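Local coordinates for outer membrane protein SusF (PDB 4FE9), which binds starch at the cell surface of Bacteroides thetaiotaomicron through its carbohydrate-binding modules, before the starch is transported into the periplasm for degradation, at residues T99-A107 with D222-A230; F319-S329 with V354-F365. All blocks are in the same frame, centred on the assembly; numbering follows the deposited sequence.

Contact 1. Residues T99-A107 with D222-A230; sequences TQEAYKSRA and DNFVSWTNA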
# COMPACT_ATOMS: atom_id res chain seq x y z
N THR A 99 17.12 15.28 6.08
CA THR A 99 15.76 15.81 6.20
C THR A 99 14.84 15.12 5.17
O THR A 99 13.70 14.71 5.49
CB THR A 99 15.74 17.39 5.94
OG1 THR A 99 16.47 18.06 6.98
CG2 THR A 99 14.28 17.91 5.97
N GLN A 100 15.38 14.88 3.97
CA GLN A 100 14.56 14.35 2.88
C GLN A 100 14.29 12.86 3.10
O GLN A 100 13.18 12.43 3.02
CB GLN A 100 15.23 14.64 1.52
CG GLN A 100 15.34 16.16 1.19
CD GLN A 100 15.90 16.43 -0.21
OE1 GLN A 100 15.61 15.72 -1.13
NE2 GLN A 100 16.65 17.53 -0.36
N GLU A 101 15.27 12.16 3.63
CA GLU A 101 15.06 10.78 4.12
C GLU A 101 14.04 10.66 5.24
O GLU A 101 13.08 9.90 5.12
CB GLU A 101 16.37 10.14 4.54
CG GLU A 101 17.31 9.96 3.39
CD GLU A 101 16.93 8.75 2.52
OE1 GLU A 101 15.96 8.01 2.88
OE2 GLU A 101 17.63 8.52 1.50
N ALA A 102 14.19 11.46 6.28
CA ALA A 102 13.23 11.45 7.38
C ALA A 102 11.81 11.56 6.88
O ALA A 102 10.91 10.95 7.46
CB ALA A 102 13.52 12.57 8.35
N TYR A 103 11.57 12.46 5.91
CA TYR A 103 10.21 12.72 5.46
C TYR A 103 9.84 11.94 4.20
O TYR A 103 8.78 12.15 3.63
CB TYR A 103 9.97 14.23 5.26
CG TYR A 103 9.83 15.01 6.56
CD1 TYR A 103 8.59 15.12 7.20
CD2 TYR A 103 10.95 15.53 7.22
CE1 TYR A 103 8.46 15.76 8.44
CE2 TYR A 103 10.83 16.22 8.45
CZ TYR A 103 9.57 16.30 9.05
OH TYR A 103 9.41 16.96 10.25
N LYS A 104 10.77 11.10 3.73
CA LYS A 104 10.63 10.39 2.42
C LYS A 104 10.15 11.31 1.31
O LYS A 104 9.24 10.95 0.56
CB LYS A 104 9.67 9.21 2.56
CG LYS A 104 10.14 8.12 3.52
CD LYS A 104 11.04 7.13 2.80
CE LYS A 104 11.57 6.07 3.76
NZ LYS A 104 12.89 6.48 4.29
N SER A 105 10.73 12.50 1.21
CA SER A 105 10.21 13.51 0.30
C SER A 105 11.23 14.56 -0.05
O SER A 105 11.93 15.10 0.85
CB SER A 105 8.97 14.13 0.91
OG SER A 105 8.56 15.25 0.19
N ARG A 106 11.32 14.90 -1.34
CA ARG A 106 12.07 16.04 -1.75
C ARG A 106 11.23 17.29 -1.87
O ARG A 106 11.72 18.32 -2.29
CB ARG A 106 12.79 15.76 -3.04
CG ARG A 106 13.48 14.37 -3.06
CD ARG A 106 14.49 14.30 -4.22
NE ARG A 106 15.62 15.16 -3.95
CZ ARG A 106 16.62 15.38 -4.79
NH1 ARG A 106 16.70 14.72 -5.95
NH2 ARG A 106 17.57 16.27 -4.47
N ALA A 107 9.98 17.22 -1.43
CA ALA A 107 9.05 18.33 -1.65
C ALA A 107 9.64 19.63 -1.02
O ALA A 107 10.26 19.57 0.07
CB ALA A 107 7.73 18.02 -1.02
N ASP A 222 13.19 1.48 -4.96
CA ASP A 222 12.43 2.38 -4.08
C ASP A 222 13.39 3.46 -3.55
O ASP A 222 14.27 3.16 -2.74
CB ASP A 222 11.82 1.58 -2.91
CG ASP A 222 11.06 2.48 -1.88
OD1 ASP A 222 10.89 3.73 -2.08
OD2 ASP A 222 10.53 1.89 -0.91
N ASN A 223 13.36 4.63 -4.19
CA ASN A 223 14.34 5.66 -3.88
C ASN A 223 13.91 7.04 -4.36
O ASN A 223 12.83 7.21 -4.90
CB ASN A 223 15.68 5.30 -4.49
CG ASN A 223 16.84 5.77 -3.63
OD1 ASN A 223 16.69 6.67 -2.80
ND2 ASN A 223 18.00 5.18 -3.85
N PHE A 224 14.81 8.00 -4.22
CA PHE A 224 14.54 9.36 -4.64
C PHE A 224 14.78 9.51 -6.12
O PHE A 224 15.71 8.91 -6.67
CB PHE A 224 15.46 10.34 -3.87
CG PHE A 224 15.01 10.58 -2.44
CD1 PHE A 224 13.81 11.22 -2.18
CD2 PHE A 224 15.73 10.04 -1.37
CE1 PHE A 224 13.34 11.35 -0.87
CE2 PHE A 224 15.31 10.25 -0.04
CZ PHE A 224 14.15 10.95 0.21
N VAL A 225 14.07 10.44 -6.73
CA VAL A 225 14.38 10.86 -8.09
C VAL A 225 15.33 12.02 -8.09
O VAL A 225 15.08 13.01 -7.42
CB VAL A 225 13.09 11.27 -8.82
CG1 VAL A 225 13.40 11.80 -10.23
CG2 VAL A 225 12.14 10.10 -8.86
N SER A 226 16.27 12.01 -9.02
CA SER A 226 17.20 13.09 -9.17
C SER A 226 16.98 13.81 -10.51
O SER A 226 16.59 13.18 -11.51
CB SER A 226 18.63 12.53 -9.14
OG SER A 226 19.54 13.49 -9.62
N TRP A 227 17.20 15.12 -10.52
CA TRP A 227 17.09 15.90 -11.73
C TRP A 227 18.38 16.53 -12.09
O TRP A 227 18.43 17.44 -12.91
CB TRP A 227 16.00 16.99 -11.60
CG TRP A 227 16.15 17.87 -10.37
CD1 TRP A 227 16.89 19.02 -10.26
CD2 TRP A 227 15.47 17.71 -9.14
NE1 TRP A 227 16.72 19.57 -9.01
CE2 TRP A 227 15.83 18.80 -8.32
CE3 TRP A 227 14.63 16.71 -8.62
CZ2 TRP A 227 15.37 18.93 -7.03
CZ3 TRP A 227 14.16 16.86 -7.37
CH2 TRP A 227 14.59 17.93 -6.55
N THR A 228 19.46 16.07 -11.46
CA THR A 228 20.76 16.67 -11.71
C THR A 228 21.80 15.63 -12.12
O THR A 228 22.22 14.83 -11.32
CB THR A 228 21.29 17.45 -10.48
OG1 THR A 228 20.22 18.24 -9.91
CG2 THR A 228 22.43 18.40 -10.93
N ASN A 229 22.16 15.63 -13.39
CA ASN A 229 22.95 14.54 -13.98
C ASN A 229 22.43 13.15 -13.64
O ASN A 229 23.20 12.30 -13.20
CB ASN A 229 24.40 14.63 -13.50
CG ASN A 229 25.20 15.66 -14.25
OD1 ASN A 229 25.47 16.75 -13.74
ND2 ASN A 229 25.53 15.34 -15.51
N ALA A 230 21.13 12.95 -13.76
CA ALA A 230 20.49 11.74 -13.25
C ALA A 230 21.06 10.51 -13.94
O ALA A 230 21.36 10.54 -15.13
CB ALA A 230 18.99 11.80 -13.46
O HOH W 1 18.70 16.18 -7.98

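Contact 2. Residues F319-S329 with V354-F365; sequences FGFVDAISQES and VSVIGDDKVIEF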
# COMPACT_ATOMS: atom_id res chain seq x y z
N PHE A 319 -0.31 -17.67 2.54
CA PHE A 319 -0.26 -16.59 3.51
C PHE A 319 -1.48 -16.62 4.42
O PHE A 319 -2.52 -17.18 4.06
CB PHE A 319 -0.14 -15.23 2.81
CG PHE A 319 -1.25 -14.95 1.83
CD1 PHE A 319 -2.33 -14.13 2.18
CD2 PHE A 319 -1.15 -15.38 0.50
CE1 PHE A 319 -3.36 -13.86 1.26
CE2 PHE A 319 -2.20 -15.19 -0.40
CZ PHE A 319 -3.30 -14.40 -0.04
N GLY A 320 -1.36 -15.99 5.58
CA GLY A 320 -2.45 -15.95 6.54
C GLY A 320 -2.70 -14.53 7.01
O GLY A 320 -3.09 -13.65 6.22
N PHE A 321 -2.39 -14.27 8.28
CA PHE A 321 -2.45 -12.91 8.79
C PHE A 321 -1.42 -12.02 8.05
O PHE A 321 -0.27 -12.43 7.83
CB PHE A 321 -2.19 -12.91 10.31
CG PHE A 321 -2.36 -11.57 10.95
CD1 PHE A 321 -3.62 -11.15 11.38
CD2 PHE A 321 -1.28 -10.70 11.07
CE1 PHE A 321 -3.83 -9.83 11.82
CE2 PHE A 321 -1.44 -9.43 11.65
CZ PHE A 321 -2.73 -8.98 12.01
N VAL A 322 -1.89 -10.88 7.54
CA VAL A 322 -1.03 -9.94 6.85
C VAL A 322 -1.26 -8.54 7.42
O VAL A 322 -2.21 -8.31 8.14
CB VAL A 322 -1.32 -9.90 5.31
CG1 VAL A 322 -1.23 -11.29 4.71
CG2 VAL A 322 -2.68 -9.30 5.04
N ASP A 323 -0.47 -7.57 6.97
CA ASP A 323 -0.52 -6.24 7.56
C ASP A 323 -1.70 -5.35 7.11
O ASP A 323 -2.26 -4.63 7.91
CB ASP A 323 0.80 -5.51 7.39
CG ASP A 323 1.62 -5.50 8.67
OD1 ASP A 323 2.32 -6.52 8.94
OD2 ASP A 323 1.49 -4.51 9.46
N ALA A 324 -2.09 -5.43 5.84
CA ALA A 324 -3.17 -4.57 5.35
C ALA A 324 -4.55 -5.21 5.60
O ALA A 324 -5.19 -5.77 4.66
CB ALA A 324 -2.98 -4.20 3.86
N ILE A 325 -4.92 -5.28 6.87
CA ILE A 325 -6.29 -5.63 7.26
C ILE A 325 -6.92 -4.45 8.00
O ILE A 325 -6.38 -3.98 8.99
CB ILE A 325 -6.32 -6.91 8.15
CG1 ILE A 325 -5.60 -8.07 7.44
CG2 ILE A 325 -7.76 -7.29 8.52
CD1 ILE A 325 -5.58 -9.38 8.21
N SER A 326 -7.88 -3.82 7.36
CA SER A 326 -8.81 -2.90 8.01
C SER A 326 -8.90 -3.09 9.53
O SER A 326 -9.08 -4.22 10.02
CB SER A 326 -10.19 -3.13 7.42
OG SER A 326 -10.80 -1.92 7.14
N GLN A 327 -8.98 -1.97 10.26
CA GLN A 327 -9.48 -2.01 11.64
C GLN A 327 -10.95 -2.45 11.68
O GLN A 327 -11.34 -3.25 12.54
CB GLN A 327 -9.30 -0.65 12.36
CG GLN A 327 -9.58 -0.68 13.91
CD GLN A 327 -8.76 -1.77 14.64
OE1 GLN A 327 -7.54 -1.83 14.53
NE2 GLN A 327 -9.46 -2.66 15.34
N GLU A 328 -11.74 -1.98 10.70
CA GLU A 328 -13.12 -2.47 10.48
C GLU A 328 -13.18 -3.97 10.47
O GLU A 328 -13.95 -4.57 11.21
CB GLU A 328 -13.69 -1.93 9.16
CG GLU A 328 -13.99 -0.45 9.16
CD GLU A 328 -12.71 0.43 8.95
OE1 GLU A 328 -11.56 -0.07 9.16
OE2 GLU A 328 -12.87 1.63 8.61
N SER A 329 -12.41 -4.59 9.59
CA SER A 329 -12.45 -6.02 9.45
C SER A 329 -12.16 -6.62 10.78
O SER A 329 -12.70 -7.69 11.12
CB SER A 329 -11.39 -6.52 8.45
OG SER A 329 -11.70 -6.09 7.15
N VAL A 354 -10.05 -10.76 -0.81
CA VAL A 354 -8.59 -10.94 -0.78
C VAL A 354 -7.94 -10.36 -2.08
O VAL A 354 -8.46 -10.55 -3.20
CB VAL A 354 -8.18 -12.41 -0.64
CG1 VAL A 354 -6.64 -12.54 -0.56
CG2 VAL A 354 -8.83 -13.08 0.56
N SER A 355 -6.87 -9.60 -1.92
CA SER A 355 -6.17 -9.03 -3.06
C SER A 355 -4.67 -9.31 -2.94
O SER A 355 -4.10 -9.18 -1.86
CB SER A 355 -6.44 -7.53 -3.14
OG SER A 355 -5.88 -6.97 -4.30
N VAL A 356 -4.06 -9.78 -4.02
CA VAL A 356 -2.64 -10.16 -4.01
C VAL A 356 -2.01 -9.66 -5.31
O VAL A 356 -2.43 -10.07 -6.41
CB VAL A 356 -2.48 -11.71 -3.96
CG1 VAL A 356 -0.99 -12.12 -4.01
CG2 VAL A 356 -3.15 -12.28 -2.73
N ILE A 357 -1.15 -8.67 -5.21
CA ILE A 357 -0.37 -8.29 -6.35
C ILE A 357 1.08 -8.24 -5.99
O ILE A 357 1.46 -7.59 -5.02
CB ILE A 357 -0.82 -6.96 -6.92
CG1 ILE A 357 -2.22 -7.08 -7.49
CG2 ILE A 357 0.15 -6.50 -8.04
CD1 ILE A 357 -3.06 -5.86 -7.27
N GLY A 358 1.88 -9.05 -6.69
CA GLY A 358 3.26 -9.26 -6.32
C GLY A 358 3.39 -9.64 -4.86
O GLY A 358 2.88 -10.67 -4.44
N ASP A 359 3.95 -8.72 -4.07
CA ASP A 359 4.19 -8.94 -2.63
C ASP A 359 3.04 -8.44 -1.74
O ASP A 359 2.91 -8.88 -0.61
CB ASP A 359 5.49 -8.23 -2.22
CG ASP A 359 6.73 -8.96 -2.71
OD1 ASP A 359 6.87 -10.17 -2.41
OD2 ASP A 359 7.54 -8.32 -3.44
N ASP A 360 2.34 -7.39 -2.20
CA ASP A 360 1.28 -6.74 -1.39
C ASP A 360 0.03 -7.62 -1.26
O ASP A 360 -0.62 -7.94 -2.26
CB ASP A 360 0.86 -5.39 -2.03
CG ASP A 360 2.05 -4.48 -2.35
OD1 ASP A 360 3.19 -4.77 -1.88
OD2 ASP A 360 1.84 -3.45 -3.04
N LYS A 361 -0.39 -7.86 -0.03
CA LYS A 361 -1.61 -8.59 0.23
C LYS A 361 -2.62 -7.74 1.04
O LYS A 361 -2.22 -6.95 1.91
CB LYS A 361 -1.30 -9.90 0.96
CG LYS A 361 -0.36 -10.81 0.21
CD LYS A 361 0.53 -11.57 1.13
CE LYS A 361 1.59 -12.34 0.36
NZ LYS A 361 2.81 -12.48 1.18
N VAL A 362 -3.90 -7.85 0.69
CA VAL A 362 -4.98 -7.26 1.49
C VAL A 362 -6.04 -8.35 1.76
O VAL A 362 -6.33 -9.16 0.89
CB VAL A 362 -5.64 -6.06 0.74
CG1 VAL A 362 -6.82 -5.54 1.48
CG2 VAL A 362 -4.61 -4.97 0.52
N ILE A 363 -6.46 -8.47 3.02
CA ILE A 363 -7.59 -9.35 3.37
C ILE A 363 -8.62 -8.53 4.10
O ILE A 363 -8.26 -7.71 4.94
CB ILE A 363 -7.12 -10.49 4.26
CG1 ILE A 363 -6.12 -11.35 3.52
CG2 ILE A 363 -8.31 -11.32 4.78
CD1 ILE A 363 -5.34 -12.33 4.41
N GLU A 364 -9.87 -8.53 3.58
CA GLU A 364 -11.00 -7.88 4.28
C GLU A 364 -12.11 -8.89 4.61
O GLU A 364 -12.33 -9.84 3.85
CB GLU A 364 -11.57 -6.73 3.45
CG GLU A 364 -10.55 -5.64 3.11
CD GLU A 364 -10.14 -4.80 4.34
OE1 GLU A 364 -9.06 -5.06 4.95
OE2 GLU A 364 -10.91 -3.89 4.72
N PHE A 365 -12.66 -8.78 5.82
CA PHE A 365 -13.94 -9.41 6.16
C PHE A 365 -15.03 -8.40 6.22
O PHE A 365 -14.87 -7.35 6.84
CB PHE A 365 -13.85 -10.11 7.48
CG PHE A 365 -13.17 -11.42 7.42
CD1 PHE A 365 -11.91 -11.52 6.85
CD2 PHE A 365 -13.76 -12.55 7.96
CE1 PHE A 365 -11.26 -12.74 6.78
CE2 PHE A 365 -13.12 -13.78 7.91
CZ PHE A 365 -11.87 -13.88 7.31
O HOH W 2 0.03 -6.62 4.09

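Contact 1. Residues T99-A107 with D222-A230
Phe224 and Arg106 bury most of the surface here, the phenyl ring lying against the turn that ends helix 92-102 while the arginine reaches over to Val225 and Trp227. An aromatic ring suits this place because two helix-end oxygens face its C-H groups: Gln100 O lies 3.3 Å from Phe224 CZ, near the ring plane, and Glu101 OE2 also meets the edge, its carboxylate turned 80° to the ring. Ser105 N, bonded back to Gln100 O in a Schellman motif, lies near the edge too. Arg106 CG touches Phe224 CD1 at 3.3 Å, and a bend at chi3 (70°) carries the guanidinium past the phenyl ring to Trp227. There it lies flat on the indole, planes 21° apart, in an off-centre cation-pi contact, Arg106 CZ 4.2 Å from the centroid of the six-membered ring of Trp227. Arg106 NH1 donates to Val225 O at 2.8 Å, almost in the guanidinium plane, and also to a water that bonds the backbone N of Trp227 and Thr228 OG1. Within its own segment Gln100 OE1 accepts a hydrogen bond from Arg106 NE at 2.9 Å, the Gln100 amide nitrogen being bonded to Asp96. With NE and NH1 engaged and one face on the indole, the guanidinium has little freedom to rotate, and directional polar bonds as well as aromatic surface tie the unit that carries helix 92-102 to the first carbohydrate-binding module.

Contact 2. Residues F319-S329 with V354-F365
The backbones of Ala324 and Val362 pass 5.0 Å apart between CA atoms, and the irregular run 319-326 lies alongside edge strand 360-366 of a hairpin closed by a type II' turn, with a weak hydrogen bond from Ile363 N to Ala324 O. Phe319 is the main apolar side chain. A chi1 of 56° places Phe319 CG between the backbone N and the carbonyl carbon and directs the ring at the hairpin. Val356 CG2 lies 3.4 Å from Phe319 CZ, and Val354 CG1 and Ile363 CD1 meet the ring edge. Over one face runs Lys361, its CD 4.2 Å from the Phe319 ring centroid in a CH-pi contact; a lysine fits because its methylenes can cover an aromatic ring while its ammonium group extends past it. A serine in place of Phe319 would probably leave a gap beside Val354, Val356 and Ile363 and take from the Lys361 chain the ring it lies on. Val322 adds its methyls to Lys361 and Ile363. At the other end the contact turns polar: Glu364 OE1 receives Ser326 N on its syn lone pair at 3.0 Å, and Ser329 OG accepts from Phe365 N at 3.2 Å. Ser326 sits at the N-cap position of helix 327-333, its OG bonded to Glu328 OE1. Leu342 of strand 341-343 packs on both Ile325 and Ile363, while Phe365 reaches Ala333 of that helix and Val352 of the neighbouring strand.

The two contacts hold no element in common: their centres are about 29 Å apart and contact 1 closes in the sequence before contact 2 opens. Contact 1 joins two units of the chain, the one that carries helix 92-102 and the first starch-binding module, whereas contact 2 is internal to the second module. Both are partly buried, yet more of the touching residues are buried in contact 2. Both centre on a phenylalanine, whose ring meets helix-end oxygens and Arg106 in contact 1 but aliphatic side chains in contact 2. Contact 1 adds a stacked, hydrogen-bonded guanidinium; contact 2 gathers its polar bonds near a helix start.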